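Long-range contacts in catechol 1,2 dioxygenase (Acinetobacter radioresistens, PDB 2XSU), which probably catalyses the intradiol cleavage of catechol by molecular oxygen to cis,cis-muconate, using a ferric ion: residues H160-G165 and T195-Y201; R222-Y228 and T240-I244; A264-T270 and P283-I287. The protein carries 1 engineered substitution. All blocks are in the same frame, centred on the assembly; numbering follows the deposited sequence.

Contact 1. Residues H160-G165 and T195-Y201; sequences HANSLG and TTMPVGY. With FE (Fe (III) ion), chain B.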
ATOM      1  N   HIS A 160       8.971 -24.936  -6.317  1.00  9.35           N
ATOM      2  CA  HIS A 160      10.331 -24.417  -6.055  1.00  8.71           C
ATOM      3  C   HIS A 160      10.926 -23.732  -7.299  1.00  9.48           C
ATOM      4  O   HIS A 160      10.346 -23.816  -8.408  1.00 10.56           O
ATOM      5  CB  HIS A 160      11.249 -25.528  -5.495  1.00  9.01           C
ATOM      6  CG  HIS A 160      11.654 -26.588  -6.480  1.00  9.42           C
ATOM      7  ND1 HIS A 160      12.605 -26.385  -7.468  1.00 10.73           N
ATOM      8  CD2 HIS A 160      11.279 -27.889  -6.576  1.00 10.47           C
ATOM      9  CE1 HIS A 160      12.773 -27.517  -8.143  1.00 10.97           C
ATOM     10  NE2 HIS A 160      11.993 -28.446  -7.611  1.00 12.20           N
ATOM     11  N   ALA A 161      12.060 -23.067  -7.084  1.00  9.24           N
ATOM     12  CA  ALA A 161      12.792 -22.326  -8.119  1.00  9.32           C
ATOM     13  C   ALA A 161      13.637 -23.203  -9.042  1.00  9.77           C
ATOM     14  O   ALA A 161      14.098 -24.325  -8.669  1.00 10.35           O
ATOM     15  CB  ALA A 161      13.676 -21.252  -7.481  1.00 10.40           C
ATOM     16  N   ASN A 162      13.849 -22.677 -10.243  1.00 10.56           N
ATOM     17  CA  ASN A 162      14.767 -23.322 -11.208  1.00 11.75           C
ATOM     18  C   ASN A 162      16.247 -23.023 -10.918  1.00 12.60           C
ATOM     19  O   ASN A 162      16.582 -22.472  -9.851  1.00 11.95           O
ATOM     20  CB  ASN A 162      14.362 -23.002 -12.670  1.00 12.83           C
ATOM     21  CG  ASN A 162      14.762 -21.599 -13.115  1.00 13.03           C
ATOM     22  OD1 ASN A 162      15.310 -20.781 -12.355  1.00 13.76           O
ATOM     23  ND2 ASN A 162      14.492 -21.322 -14.396  1.00 14.92           N
ATOM     24  N   SER A 163      17.125 -23.378 -11.863  1.00 13.11           N
ATOM     25  CA  SER A 163      18.583 -23.257 -11.643  1.00 13.37           C
ATOM     26  C   SER A 163      19.086 -21.818 -11.562  1.00 14.35           C
ATOM     27  O   SER A 163      20.230 -21.598 -11.136  1.00 14.69           O
ATOM     28  CB  SER A 163      19.372 -24.007 -12.720  1.00 14.12           C
ATOM     29  OG  SER A 163      19.470 -23.248 -13.902  1.00 14.89           O
ATOM     30  N   LEU A 164      18.217 -20.881 -11.955  1.00 15.68           N
ATOM     31  CA  LEU A 164      18.510 -19.443 -11.921  1.00 16.39           C
ATOM     32  C   LEU A 164      17.825 -18.737 -10.746  1.00 17.05           C
ATOM     33  O   LEU A 164      17.953 -17.503 -10.577  1.00 17.50           O
ATOM     34  CB  LEU A 164      18.130 -18.782 -13.266  1.00 17.02           C
ATOM     35  CG  LEU A 164      18.624 -19.455 -14.558  1.00 19.11           C
ATOM     36  CD1 LEU A 164      18.229 -18.645 -15.803  1.00 22.14           C
ATOM     37  CD2 LEU A 164      20.097 -19.677 -14.534  1.00 23.85           C
ATOM     38  N   GLY A 165      17.092 -19.506  -9.929  1.00 15.53           N
ATOM     39  CA  GLY A 165      16.340 -18.943  -8.808  1.00 15.30           C
ATOM     40  C   GLY A 165      14.993 -18.343  -9.197  1.00 14.36           C
ATOM     41  O   GLY A 165      14.444 -17.548  -8.426  1.00 16.01           O
ATOM     42  N   THR A 195      13.051 -34.154  -9.657  1.00 11.29           N
ATOM     43  CA  THR A 195      13.116 -32.733 -10.001  1.00 10.51           C
ATOM     44  C   THR A 195      14.569 -32.279 -10.194  1.00 11.02           C
ATOM     45  O   THR A 195      15.440 -33.106 -10.539  1.00 12.44           O
ATOM     46  CB  THR A 195      12.341 -31.896  -8.920  1.00 11.55           C
ATOM     47  OG1 THR A 195      12.174 -30.556  -9.363  1.00 12.17           O
ATOM     48  CG2 THR A 195      13.008 -31.949  -7.541  1.00 13.95           C
ATOM     49  N   THR A 196      14.805 -30.978 -10.013  1.00 10.34           N
ATOM     50  CA  THR A 196      16.145 -30.397 -10.107  1.00 11.52           C
ATOM     51  C   THR A 196      16.451 -29.617  -8.839  1.00 10.90           C
ATOM     52  O   THR A 196      15.523 -29.230  -8.108  1.00 12.13           O
ATOM     53  CB  THR A 196      16.312 -29.494 -11.330  1.00 10.88           C
ATOM     54  OG1 THR A 196      15.267 -28.504 -11.377  1.00 12.24           O
ATOM     55  CG2 THR A 196      16.251 -30.338 -12.604  1.00 12.61           C
ATOM     56  N   MET A 197      17.743 -29.461  -8.536  1.00 10.80           N
ATOM     57  CA  MET A 197      18.159 -28.741  -7.317  1.00 11.07           C
ATOM     58  C   MET A 197      17.774 -27.266  -7.384  1.00 10.76           C
ATOM     59  O   MET A 197      18.221 -26.586  -8.290  1.00 12.12           O
ATOM     60  CB  MET A 197      19.685 -28.841  -7.170  1.00 11.79           C
ATOM     61  CG  MET A 197      20.205 -30.145  -6.567  1.00 16.75           C
ATOM     62  SD  MET A 197      19.697 -30.441  -4.859  1.00 21.67           S
ATOM     63  CE  MET A 197      19.334 -28.733  -4.283  1.00 15.96           C
ATOM     64  N   PRO A 198      16.918 -26.769  -6.451  1.00 10.63           N
ATOM     65  CA  PRO A 198      16.670 -25.325  -6.450  1.00 11.59           C
ATOM     66  C   PRO A 198      17.881 -24.535  -5.980  1.00 12.18           C
ATOM     67  O   PRO A 198      18.660 -25.015  -5.157  1.00 12.46           O
ATOM     68  CB  PRO A 198      15.541 -25.167  -5.431  1.00 10.82           C
ATOM     69  CG  PRO A 198      15.740 -26.263  -4.480  1.00 11.11           C
ATOM     70  CD  PRO A 198      16.208 -27.447  -5.355  1.00 11.04           C
ATOM     71  N   VAL A 199      18.044 -23.337  -6.529  1.00 12.49           N
ATOM     72  CA  VAL A 199      19.034 -22.393  -6.024  1.00 14.07           C
ATOM     73  C   VAL A 199      18.291 -21.280  -5.288  1.00 13.98           C
ATOM     74  O   VAL A 199      17.142 -20.983  -5.593  1.00 13.68           O
ATOM     75  CB  VAL A 199      19.905 -21.861  -7.194  1.00 15.43           C
ATOM     76  CG1 VAL A 199      19.163 -20.884  -8.031  1.00 17.08           C
ATOM     77  CG2 VAL A 199      21.180 -21.268  -6.681  1.00 19.03           C
ATOM     78  N   GLY A 200      18.932 -20.735  -4.260  1.00 15.47           N
ATOM     79  CA  GLY A 200      18.393 -19.573  -3.575  1.00 17.02           C
ATOM     80  C   GLY A 200      18.425 -18.382  -4.524  1.00 18.95           C
ATOM     81  O   GLY A 200      19.072 -18.410  -5.572  1.00 20.78           O
ATOM     82  N   TYR A 201      17.780 -17.314  -4.128  1.00 19.11           N
ATOM     83  CA  TYR A 201      17.572 -16.188  -5.019  1.00 20.56           C
ATOM     84  C   TYR A 201      17.394 -14.931  -4.211  1.00 20.68           C
ATOM     85  O   TYR A 201      17.073 -14.990  -3.027  1.00 20.07           O
ATOM     86  CB  TYR A 201      16.322 -16.450  -5.868  1.00 20.83           C
ATOM     87  CG  TYR A 201      15.081 -16.810  -5.059  1.00 21.91           C
ATOM     88  CD1 TYR A 201      14.215 -15.819  -4.575  1.00 23.43           C
ATOM     89  CD2 TYR A 201      14.755 -18.140  -4.809  1.00 23.42           C
ATOM     90  CE1 TYR A 201      13.076 -16.139  -3.870  1.00 24.32           C
ATOM     91  CE2 TYR A 201      13.605 -18.487  -4.091  1.00 23.48           C
ATOM     92  CZ  TYR A 201      12.772 -17.483  -3.607  1.00 22.71           C
ATOM     93  OH  TYR A 201      11.637 -17.792  -2.885  1.00 21.75           O
TER
HETATM   94 FE    FE B1307      10.240 -19.663  -2.427  1.00 11.26          FE
HETATM   95  O   HOH W   1      15.925 -26.250  -9.972  1.00 13.19           O
HETATM   96  O   HOH W   2       8.970 -17.940  -2.306  1.00 16.10           O

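Contact 2. Residues R222-Y228 and T240-I244; sequences RPSHVHY and TQFNI. With FE (Fe (III) ion), chain B.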
ATOM      1  N   ARG A 222      17.207 -15.369  -0.153  1.00 11.91           N
ATOM      2  CA  ARG A 222      16.726 -16.563   0.558  1.00 11.59           C
ATOM      3  C   ARG A 222      17.646 -17.751   0.218  1.00 10.72           C
ATOM      4  O   ARG A 222      18.108 -17.853  -0.922  1.00 11.85           O
ATOM      5  CB  ARG A 222      15.295 -16.933   0.149  1.00 12.17           C
ATOM      6  CG  ARG A 222      14.305 -15.805   0.332  1.00 13.19           C
ATOM      7  CD  ARG A 222      12.927 -16.346   0.510  1.00 17.74           C
ATOM      8  NE  ARG A 222      12.779 -17.056   1.762  1.00 18.63           N
ATOM      9  CZ  ARG A 222      11.755 -17.844   2.054  1.00 25.63           C
ATOM     10  NH1 ARG A 222      10.780 -18.055   1.162  1.00 24.53           N
ATOM     11  NH2 ARG A 222      11.718 -18.443   3.225  1.00 26.34           N
ATOM     12  N   PRO A 223      17.915 -18.635   1.200  1.00 10.13           N
ATOM     13  CA  PRO A 223      18.609 -19.907   0.879  1.00 10.03           C
ATOM     14  C   PRO A 223      17.712 -20.787   0.025  1.00 10.51           C
ATOM     15  O   PRO A 223      16.465 -20.609   0.004  1.00 11.69           O
ATOM     16  CB  PRO A 223      18.822 -20.568   2.244  1.00 10.88           C
ATOM     17  CG  PRO A 223      17.590 -20.093   3.048  1.00 11.28           C
ATOM     18  CD  PRO A 223      17.383 -18.646   2.578  1.00 10.82           C
ATOM     19  N   SER A 224      18.326 -21.748  -0.650  1.00  9.83           N
ATOM     20  CA  SER A 224      17.574 -22.752  -1.440  1.00 10.40           C
ATOM     21  C   SER A 224      16.522 -23.446  -0.559  1.00 10.43           C
ATOM     22  O   SER A 224      16.754 -23.734   0.642  1.00 11.20           O
ATOM     23  CB  SER A 224      18.519 -23.797  -1.986  1.00 11.14           C
ATOM     24  OG  SER A 224      19.164 -24.423  -0.897  1.00 16.22           O
ATOM     25  N   HIS A 225      15.347 -23.706  -1.152  1.00  9.53           N
ATOM     26  CA  HIS A 225      14.241 -24.314  -0.392  1.00  9.16           C
ATOM     27  C   HIS A 225      13.188 -24.884  -1.352  1.00  8.37           C
ATOM     28  O   HIS A 225      13.122 -24.511  -2.528  1.00  9.01           O
ATOM     29  CB  HIS A 225      13.551 -23.261   0.526  1.00  9.98           C
ATOM     30  CG  HIS A 225      13.005 -22.072  -0.221  1.00 10.23           C
ATOM     31  ND1 HIS A 225      13.789 -20.986  -0.571  1.00 11.54           N
ATOM     32  CD2 HIS A 225      11.758 -21.804  -0.701  1.00  9.99           C
ATOM     33  CE1 HIS A 225      13.053 -20.105  -1.229  1.00 11.21           C
ATOM     34  NE2 HIS A 225      11.815 -20.566  -1.317  1.00 10.70           N
ATOM     35  N   VAL A 226      12.384 -25.801  -0.831  1.00  7.69           N
ATOM     36  CA  VAL A 226      11.212 -26.320  -1.554  1.00  8.12           C
ATOM     37  C   VAL A 226       9.990 -26.098  -0.662  1.00  7.79           C
ATOM     38  O   VAL A 226       9.997 -26.444   0.535  1.00  9.40           O
ATOM     39  CB  VAL A 226      11.393 -27.844  -1.870  1.00  8.81           C
ATOM     40  CG1 VAL A 226      10.107 -28.440  -2.506  1.00 10.44           C
ATOM     41  CG2 VAL A 226      12.619 -28.062  -2.800  1.00 10.36           C
ATOM     42  N   HIS A 227       8.936 -25.515  -1.240  1.00  8.76           N
ATOM     43  CA  HIS A 227       7.709 -25.217  -0.504  1.00  7.85           C
ATOM     44  C   HIS A 227       6.771 -26.422  -0.479  1.00  9.28           C
ATOM     45  O   HIS A 227       6.699 -27.168  -1.465  1.00  9.25           O
ATOM     46  CB  HIS A 227       6.966 -24.098  -1.267  1.00  8.03           C
ATOM     47  CG  HIS A 227       7.649 -22.772  -1.239  1.00  7.68           C
ATOM     48  ND1 HIS A 227       7.485 -21.895  -0.190  1.00  9.38           N
ATOM     49  CD2 HIS A 227       8.455 -22.134  -2.138  1.00  8.30           C
ATOM     50  CE1 HIS A 227       8.174 -20.785  -0.429  1.00  8.60           C
ATOM     51  NE2 HIS A 227       8.796 -20.914  -1.588  1.00 10.44           N
ATOM     52  N   TYR A 228       5.989 -26.543   0.601  1.00  9.80           N
ATOM     53  CA  TYR A 228       4.971 -27.585   0.753  1.00  9.73           C
ATOM     54  C   TYR A 228       3.655 -27.049   1.305  1.00  9.92           C
ATOM     55  O   TYR A 228       3.659 -26.307   2.287  1.00 10.35           O
ATOM     56  CB  TYR A 228       5.440 -28.629   1.768  1.00  9.69           C
ATOM     57  CG  TYR A 228       6.460 -29.615   1.308  1.00  9.05           C
ATOM     58  CD1 TYR A 228       7.786 -29.224   1.087  1.00 10.30           C
ATOM     59  CD2 TYR A 228       6.122 -30.979   1.149  1.00 10.08           C
ATOM     60  CE1 TYR A 228       8.739 -30.152   0.670  1.00 10.48           C
ATOM     61  CE2 TYR A 228       7.087 -31.922   0.753  1.00 10.11           C
ATOM     62  CZ  TYR A 228       8.395 -31.485   0.519  1.00 10.06           C
ATOM     63  OH  TYR A 228       9.360 -32.361   0.117  1.00 12.28           O
ATOM     64  N   THR A 240       4.609 -25.537   4.943  1.00 10.01           N
ATOM     65  CA  THR A 240       6.002 -25.694   5.400  1.00  9.84           C
ATOM     66  C   THR A 240       7.000 -25.625   4.240  1.00 10.04           C
ATOM     67  O   THR A 240       6.627 -25.256   3.128  1.00  9.78           O
ATOM     68  CB  THR A 240       6.164 -26.988   6.259  1.00 11.09           C
ATOM     69  OG1 THR A 240       7.413 -26.949   6.979  1.00 11.77           O
ATOM     70  CG2 THR A 240       6.071 -28.217   5.386  1.00 11.96           C
ATOM     71  N   GLN A 241       8.280 -25.866   4.543  1.00 10.92           N
ATOM     72  CA  GLN A 241       9.320 -26.012   3.522  1.00 10.49           C
ATOM     73  C   GLN A 241      10.438 -26.886   4.073  1.00 10.26           C
ATOM     74  O   GLN A 241      10.465 -27.176   5.259  1.00 10.56           O
ATOM     75  CB  GLN A 241       9.912 -24.671   3.127  1.00 12.58           C
ATOM     76  CG  GLN A 241      10.822 -24.050   4.136  1.00 15.60           C
ATOM     77  CD  GLN A 241      11.306 -22.675   3.711  1.00 17.78           C
ATOM     78  OE1 GLN A 241      10.801 -22.087   2.734  1.00 19.36           O
ATOM     79  NE2 GLN A 241      12.280 -22.153   4.451  1.00 22.42           N
ATOM     80  N   PHE A 242      11.358 -27.282   3.199  1.00  9.84           N
ATOM     81  CA  PHE A 242      12.685 -27.621   3.709  1.00  9.60           C
ATOM     82  C   PHE A 242      13.718 -26.704   3.093  1.00  9.88           C
ATOM     83  O   PHE A 242      13.527 -26.188   1.970  1.00  9.50           O
ATOM     84  CB  PHE A 242      13.080 -29.121   3.553  1.00  9.61           C
ATOM     85  CG  PHE A 242      13.246 -29.605   2.138  1.00  8.50           C
ATOM     86  CD1 PHE A 242      14.383 -29.290   1.386  1.00 10.28           C
ATOM     87  CD2 PHE A 242      12.283 -30.437   1.545  1.00  9.41           C
ATOM     88  CE1 PHE A 242      14.541 -29.729   0.055  1.00 10.79           C
ATOM     89  CE2 PHE A 242      12.438 -30.905   0.222  1.00 10.17           C
ATOM     90  CZ  PHE A 242      13.557 -30.547  -0.532  1.00 11.42           C
ATOM     91  N   ASN A 243      14.781 -26.449   3.867  1.00 11.80           N
ATOM     92  CA  ASN A 243      15.978 -25.781   3.378  1.00 13.00           C
ATOM     93  C   ASN A 243      17.056 -26.828   3.258  1.00 14.01           C
ATOM     94  O   ASN A 243      16.879 -27.970   3.726  1.00 16.25           O
ATOM     95  CB  ASN A 243      16.449 -24.739   4.376  1.00 14.41           C
ATOM     96  CG  ASN A 243      15.572 -23.546   4.403  1.00 18.13           C
ATOM     97  OD1 ASN A 243      15.578 -22.736   3.464  1.00 20.83           O
ATOM     98  ND2 ASN A 243      14.774 -23.428   5.455  1.00 22.46           N
ATOM     99  N   ILE A 244      18.123 -26.470   2.547  1.00 13.47           N
ATOM    100  CA  ILE A 244      19.183 -27.439   2.252  1.00 13.35           C
ATOM    101  C   ILE A 244      20.448 -27.021   2.958  1.00 13.80           C
ATOM    102  O   ILE A 244      20.916 -25.873   2.807  1.00 14.06           O
ATOM    103  CB  ILE A 244      19.391 -27.554   0.725  1.00 13.94           C
ATOM    104  CG1 ILE A 244      18.094 -28.043   0.063  1.00 14.74           C
ATOM    105  CG2 ILE A 244      20.567 -28.513   0.411  1.00 14.90           C
ATOM    106  CD1 ILE A 244      18.118 -28.086  -1.430  1.00 19.12           C
TER
HETATM  107 FE    FE B1307      10.240 -19.663  -2.427  1.00 11.26          FE
HETATM  108  O   HOH W   3      19.069 -23.865   2.237  1.00 16.32           O
HETATM  109  O   HOH W   4       5.972 -22.707   2.025  1.00 13.41           O
HETATM  110  O   HOH W   2       8.970 -17.940  -2.306  1.00 16.10           O

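Contact 3. Residues A264-T270 and P283-I287; sequences ATATDVT and PFKHI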
ATOM      1  N   ALA A 264      17.219 -29.994   5.623  1.00 12.67           N
ATOM      2  CA  ALA A 264      17.518 -31.284   5.035  1.00 13.14           C
ATOM      3  C   ALA A 264      18.922 -31.308   4.437  1.00 13.36           C
ATOM      4  O   ALA A 264      19.434 -30.299   3.945  1.00 14.12           O
ATOM      5  CB  ALA A 264      16.480 -31.610   3.943  1.00 15.10           C
ATOM      6  N   THR A 265      19.547 -32.480   4.490  1.00 13.82           N
ATOM      7  CA  THR A 265      20.852 -32.703   3.870  1.00 14.68           C
ATOM      8  C   THR A 265      20.667 -33.410   2.529  1.00 15.08           C
ATOM      9  O   THR A 265      19.986 -34.453   2.447  1.00 16.24           O
ATOM     10  CB  THR A 265      21.738 -33.543   4.816  1.00 15.25           C
ATOM     11  OG1 THR A 265      21.953 -32.805   6.030  1.00 16.12           O
ATOM     12  CG2 THR A 265      23.086 -33.831   4.182  1.00 15.22           C
ATOM     13  N   ALA A 266      21.244 -32.840   1.485  1.00 15.00           N
ATOM     14  CA  ALA A 266      21.190 -33.445   0.136  1.00 16.80           C
ATOM     15  C   ALA A 266      22.318 -34.459   0.068  1.00 17.90           C
ATOM     16  O   ALA A 266      23.499 -34.084   0.139  1.00 18.12           O
ATOM     17  CB  ALA A 266      21.368 -32.379  -0.913  1.00 18.37           C
ATOM     18  N   THR A 267      21.970 -35.732  -0.053  1.00 17.63           N
ATOM     19  CA  THR A 267      22.977 -36.764  -0.191  1.00 19.27           C
ATOM     20  C   THR A 267      23.329 -36.977  -1.666  1.00 19.32           C
ATOM     21  O   THR A 267      22.527 -36.681  -2.564  1.00 19.32           O
ATOM     22  CB  THR A 267      22.528 -38.045   0.482  1.00 19.87           C
ATOM     23  OG1 THR A 267      21.464 -38.626  -0.268  1.00 20.62           O
ATOM     24  CG2 THR A 267      22.038 -37.761   1.899  1.00 21.73           C
ATOM     25  N   ASP A 268      24.554 -37.454  -1.931  1.00 19.33           N
ATOM     26  CA  ASP A 268      25.009 -37.663  -3.306  1.00 20.64           C
ATOM     27  C   ASP A 268      24.914 -39.146  -3.617  1.00 21.74           C
ATOM     28  O   ASP A 268      25.371 -39.972  -2.821  1.00 23.22           O
ATOM     29  CB  ASP A 268      26.464 -37.207  -3.472  1.00 22.05           C
ATOM     30  CG  ASP A 268      26.587 -35.717  -3.762  1.00 22.55           C
ATOM     31  OD1 ASP A 268      26.353 -35.310  -4.928  1.00 28.91           O
ATOM     32  OD2 ASP A 268      26.984 -34.964  -2.840  1.00 30.99           O
ATOM     33  N   VAL A 269      24.294 -39.478  -4.739  1.00 21.27           N
ATOM     34  CA  VAL A 269      24.184 -40.876  -5.176  1.00 22.67           C
ATOM     35  C   VAL A 269      24.998 -41.023  -6.446  1.00 23.53           C
ATOM     36  O   VAL A 269      24.645 -40.493  -7.477  1.00 22.37           O
ATOM     37  CB  VAL A 269      22.709 -41.322  -5.371  1.00 22.18           C
ATOM     38  CG1 VAL A 269      22.650 -42.826  -5.734  1.00 21.97           C
ATOM     39  CG2 VAL A 269      21.884 -41.068  -4.107  1.00 22.74           C
ATOM     40  N   THR A 270      26.123 -41.741  -6.344  1.00 26.06           N
ATOM     41  CA  THR A 270      27.026 -41.990  -7.473  1.00 27.82           C
ATOM     42  C   THR A 270      27.043 -43.479  -7.856  1.00 29.65           C
ATOM     43  O   THR A 270      27.563 -43.843  -8.913  1.00 30.39           O
ATOM     44  CB  THR A 270      28.471 -41.545  -7.123  1.00 27.70           C
ATOM     45  OG1 THR A 270      28.857 -42.114  -5.867  1.00 28.49           O
ATOM     46  CG2 THR A 270      28.549 -40.012  -7.028  1.00 27.05           C
ATOM     47  N   PRO A 283      25.106 -39.335 -11.616  1.00 28.64           N
ATOM     48  CA  PRO A 283      24.838 -39.093 -10.210  1.00 26.48           C
ATOM     49  C   PRO A 283      23.737 -38.064  -9.982  1.00 24.43           C
ATOM     50  O   PRO A 283      23.546 -37.155 -10.798  1.00 24.90           O
ATOM     51  CB  PRO A 283      26.167 -38.550  -9.716  1.00 26.81           C
ATOM     52  CG  PRO A 283      27.152 -39.393 -10.441  1.00 28.42           C
ATOM     53  CD  PRO A 283      26.547 -39.574 -11.839  1.00 28.38           C
ATOM     54  N   PHE A 284      23.023 -38.231  -8.877  1.00 21.93           N
ATOM     55  CA  PHE A 284      21.975 -37.285  -8.502  1.00 19.68           C
ATOM     56  C   PHE A 284      22.049 -36.991  -7.012  1.00 18.40           C
ATOM     57  O   PHE A 284      22.783 -37.640  -6.249  1.00 18.40           O
ATOM     58  CB  PHE A 284      20.569 -37.817  -8.902  1.00 18.55           C
ATOM     59  CG  PHE A 284      20.204 -39.146  -8.281  1.00 17.50           C
ATOM     60  CD1 PHE A 284      19.393 -39.203  -7.155  1.00 16.16           C
ATOM     61  CD2 PHE A 284      20.679 -40.350  -8.821  1.00 18.48           C
ATOM     62  CE1 PHE A 284      19.050 -40.385  -6.559  1.00 18.09           C
ATOM     63  CE2 PHE A 284      20.326 -41.576  -8.230  1.00 18.11           C
ATOM     64  CZ  PHE A 284      19.518 -41.594  -7.099  1.00 18.56           C
ATOM     65  N   LYS A 285      21.271 -35.994  -6.594  1.00 16.30           N
ATOM     66  CA  LYS A 285      21.136 -35.663  -5.195  1.00 15.26           C
ATOM     67  C   LYS A 285      19.850 -36.247  -4.691  1.00 14.24           C
ATOM     68  O   LYS A 285      18.871 -36.350  -5.462  1.00 13.21           O
ATOM     69  CB  LYS A 285      21.116 -34.141  -5.016  1.00 15.55           C
ATOM     70  CG  LYS A 285      22.376 -33.439  -5.538  1.00 17.99           C
ATOM     71  CD  LYS A 285      23.504 -33.485  -4.550  1.00 22.56           C
ATOM     72  CE  LYS A 285      24.541 -32.453  -4.932  1.00 24.20           C
ATOM     73  NZ  LYS A 285      25.315 -32.880  -6.137  1.00 27.49           N
ATOM     74  N   HIS A 286      19.860 -36.627  -3.423  1.00 13.27           N
ATOM     75  CA  HIS A 286      18.690 -37.215  -2.781  1.00 13.28           C
ATOM     76  C   HIS A 286      18.350 -36.574  -1.436  1.00 13.56           C
ATOM     77  O   HIS A 286      19.207 -36.452  -0.553  1.00 13.41           O
ATOM     78  CB  HIS A 286      18.888 -38.729  -2.600  1.00 13.70           C
ATOM     79  CG  HIS A 286      17.681 -39.424  -2.064  1.00 14.15           C
ATOM     80  ND1 HIS A 286      17.361 -39.435  -0.726  1.00 16.54           N
ATOM     81  CD2 HIS A 286      16.711 -40.136  -2.693  1.00 15.97           C
ATOM     82  CE1 HIS A 286      16.244 -40.123  -0.547  1.00 18.00           C
ATOM     83  NE2 HIS A 286      15.843 -40.577  -1.724  1.00 16.25           N
ATOM     84  N   ILE A 287      17.082 -36.188  -1.268  1.00 12.33           N
ATOM     85  CA  ILE A 287      16.604 -35.631   0.001  1.00 12.73           C
ATOM     86  C   ILE A 287      15.428 -36.439   0.509  1.00 12.66           C
ATOM     87  O   ILE A 287      14.501 -36.758  -0.261  1.00 12.98           O
ATOM     88  CB  ILE A 287      16.223 -34.140  -0.162  1.00 11.65           C
ATOM     89  CG1 ILE A 287      17.512 -33.327  -0.314  1.00 13.62           C
ATOM     90  CG2 ILE A 287      15.360 -33.658   1.030  1.00 12.49           C
ATOM     91  CD1 ILE A 287      17.305 -31.876  -0.656  1.00 14.18           C
TER
HETATM   92  O   HOH W   5      25.674 -36.605  -7.080  1.00 36.55           O

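Contact 1. Residues H160-G165 and T195-Y201
The imidazole of H160 meets T195 at its edge and has P198 CD over one face, 4.2 Å above the plane and offset toward the rim. At that edge H160 NE2 and T195 OG1 share a hydrogen bond of 2.7 Å, in which either may be the donor. The other ring nitrogen, ND1, donates in its own plane to A161 O (2.8 Å), so both nitrogens are engaged and the rotation of the ring is fixed. The second flat group, the phenol of Y201, has the ferric ion and V199 O in plane at its edge, the ion 2.4 Å from OH. G165 O approaches this side chain obliquely, 3.4 Å from CB, and A161 CB lies near CD2. With chi1 at 74°, V199 lays its CG1 methyl against the type I turn N162-G165, close to S163 O and G165 N. An Asx turn overlaps the start of that turn, N162 OD1 accepting from L164 N. Water 1 links A161 O to T196 OG1. The arrangement ties the loop after strand 155-159 to the segment carrying an iron-binding tyrosine in this intradiol dioxygenase. Strand 136-145 packs against T195 and P198, while V226 of strand 221-231 touches H160 and P198, and R222 of the same strand pairs with Y201.

Contact 2. Residues R222-Y228 and T240-I244
V226 and F242 pair across an antiparallel beta hairpin through two backbone hydrogen bonds, V226 N to F242 O at 3.0 Å and F242 N to V226 O at 3.1 Å. Y228 and T240 form the next hydrogen-bonded pair, with H227 and Q241 as the non-hydrogen-bonded pair between. Apolar contacts fill the side that carries V226, Y228, T240 and F242. V226 CB sits over one face of the F242 ring in a CH-pi contact, 4.0 Å from its centroid; F242 CG stands between its backbone N and carbonyl carbon (chi1 66°), the ring leaning back toward V226. Y228 reaches the same ring rim to rim, planes at 55°, with its OH 3.4 Å from F242 CE2 and hydrogen-bonded to Y191. Metal bonds occupy the other side: H225 NE2 and H227 NE2 each bind the ferric ion at 2.1 Å. Second-shell bonds orient both imidazoles. H225 ND1 donates almost straight (177°) to P223 O, 2.8 Å away, while H227 ND1 donates to water 4, which in turn donates to T240 O; the partner strand thus positions an iron ligand indirectly. Water 3 bridges S224 O and I244 N. The two histidines are spaced two residues apart on one strand, so they face the metal together. Around the hairpin, strand 155-159 stacks W159 on H227, strands 136-145 and 284-293 cover F242 with I139 and I287, and strand 263-269 flanks strand 238-244.

Contact 3. Residues A264-T270 and P283-I287
V269 packs on F284 in an antiparallel strand pair of the dioxygenase beta domain, the two strands being joined through helix 272-277. This is the close-packed part. V269 CB lies over one face of the F284 ring, 3.8 Å from the centroid and 18° off the normal, and CG1 reaches CZ. A chi1 of 59° swings the phenyl toward the neighbouring strand, its face turned to the valine; I275 of the helix also touches it. V269 N donates to F284 O (2.8 Å) and F284 N returns a bond to V269 O. The other tight part is the buried apolar end of the pair: A264 CB and I287 CG2 meet at 3.7 Å, and A266, on the same face as I287, D268 and K285, adds its methyl to I287 CG1.

Exposed D268, T267, T270 and P283 make the looser margin. The side chains of D268 and K285 run out from one face; two kinks in the lysine, at chi2 and chi4, curl its ammonium back to D268 OD1 in a salt bridge of 2.9 Å, on the syn side but 23° out of the carboxylate plane. A second salt bridge joins the ammonium to D135, and water 5 donates to D268 OD1. T267 and H286 continue the V269/F284 face, the H286 ring leading away from strand 263-269 to hydrogen-bond through NE2 with E140. The carbonyl of H286 is gripped twice: T267 N at 2.9 Å and T267 OG1 at 3.1 Å donate to H286 O from opposite faces of the carbonyl plane.

In the fold
Contacts 1 and 2 meet at the ferric ion. Contact 1 brings Y201 and contact 2 brings H225 and H227; Y167 is the fourth protein ligand, and water 2 adds a further one. Their centres lie 10 Å apart, and Y201 O probably accepts a hydrogen bond from R222 N at 2.9 Å. Contact 3, centred 16 Å from contact 2, continues the same mixed sheet outward: N243 O and A264 N are 2.8 Å apart, a probable hydrogen bond, and I287 CD1 packs on F242 CE1 at 3.6 Å. I287 remains about 9 Å from H225, side chain to side chain. M197 bridges the set, touching I244 and K285.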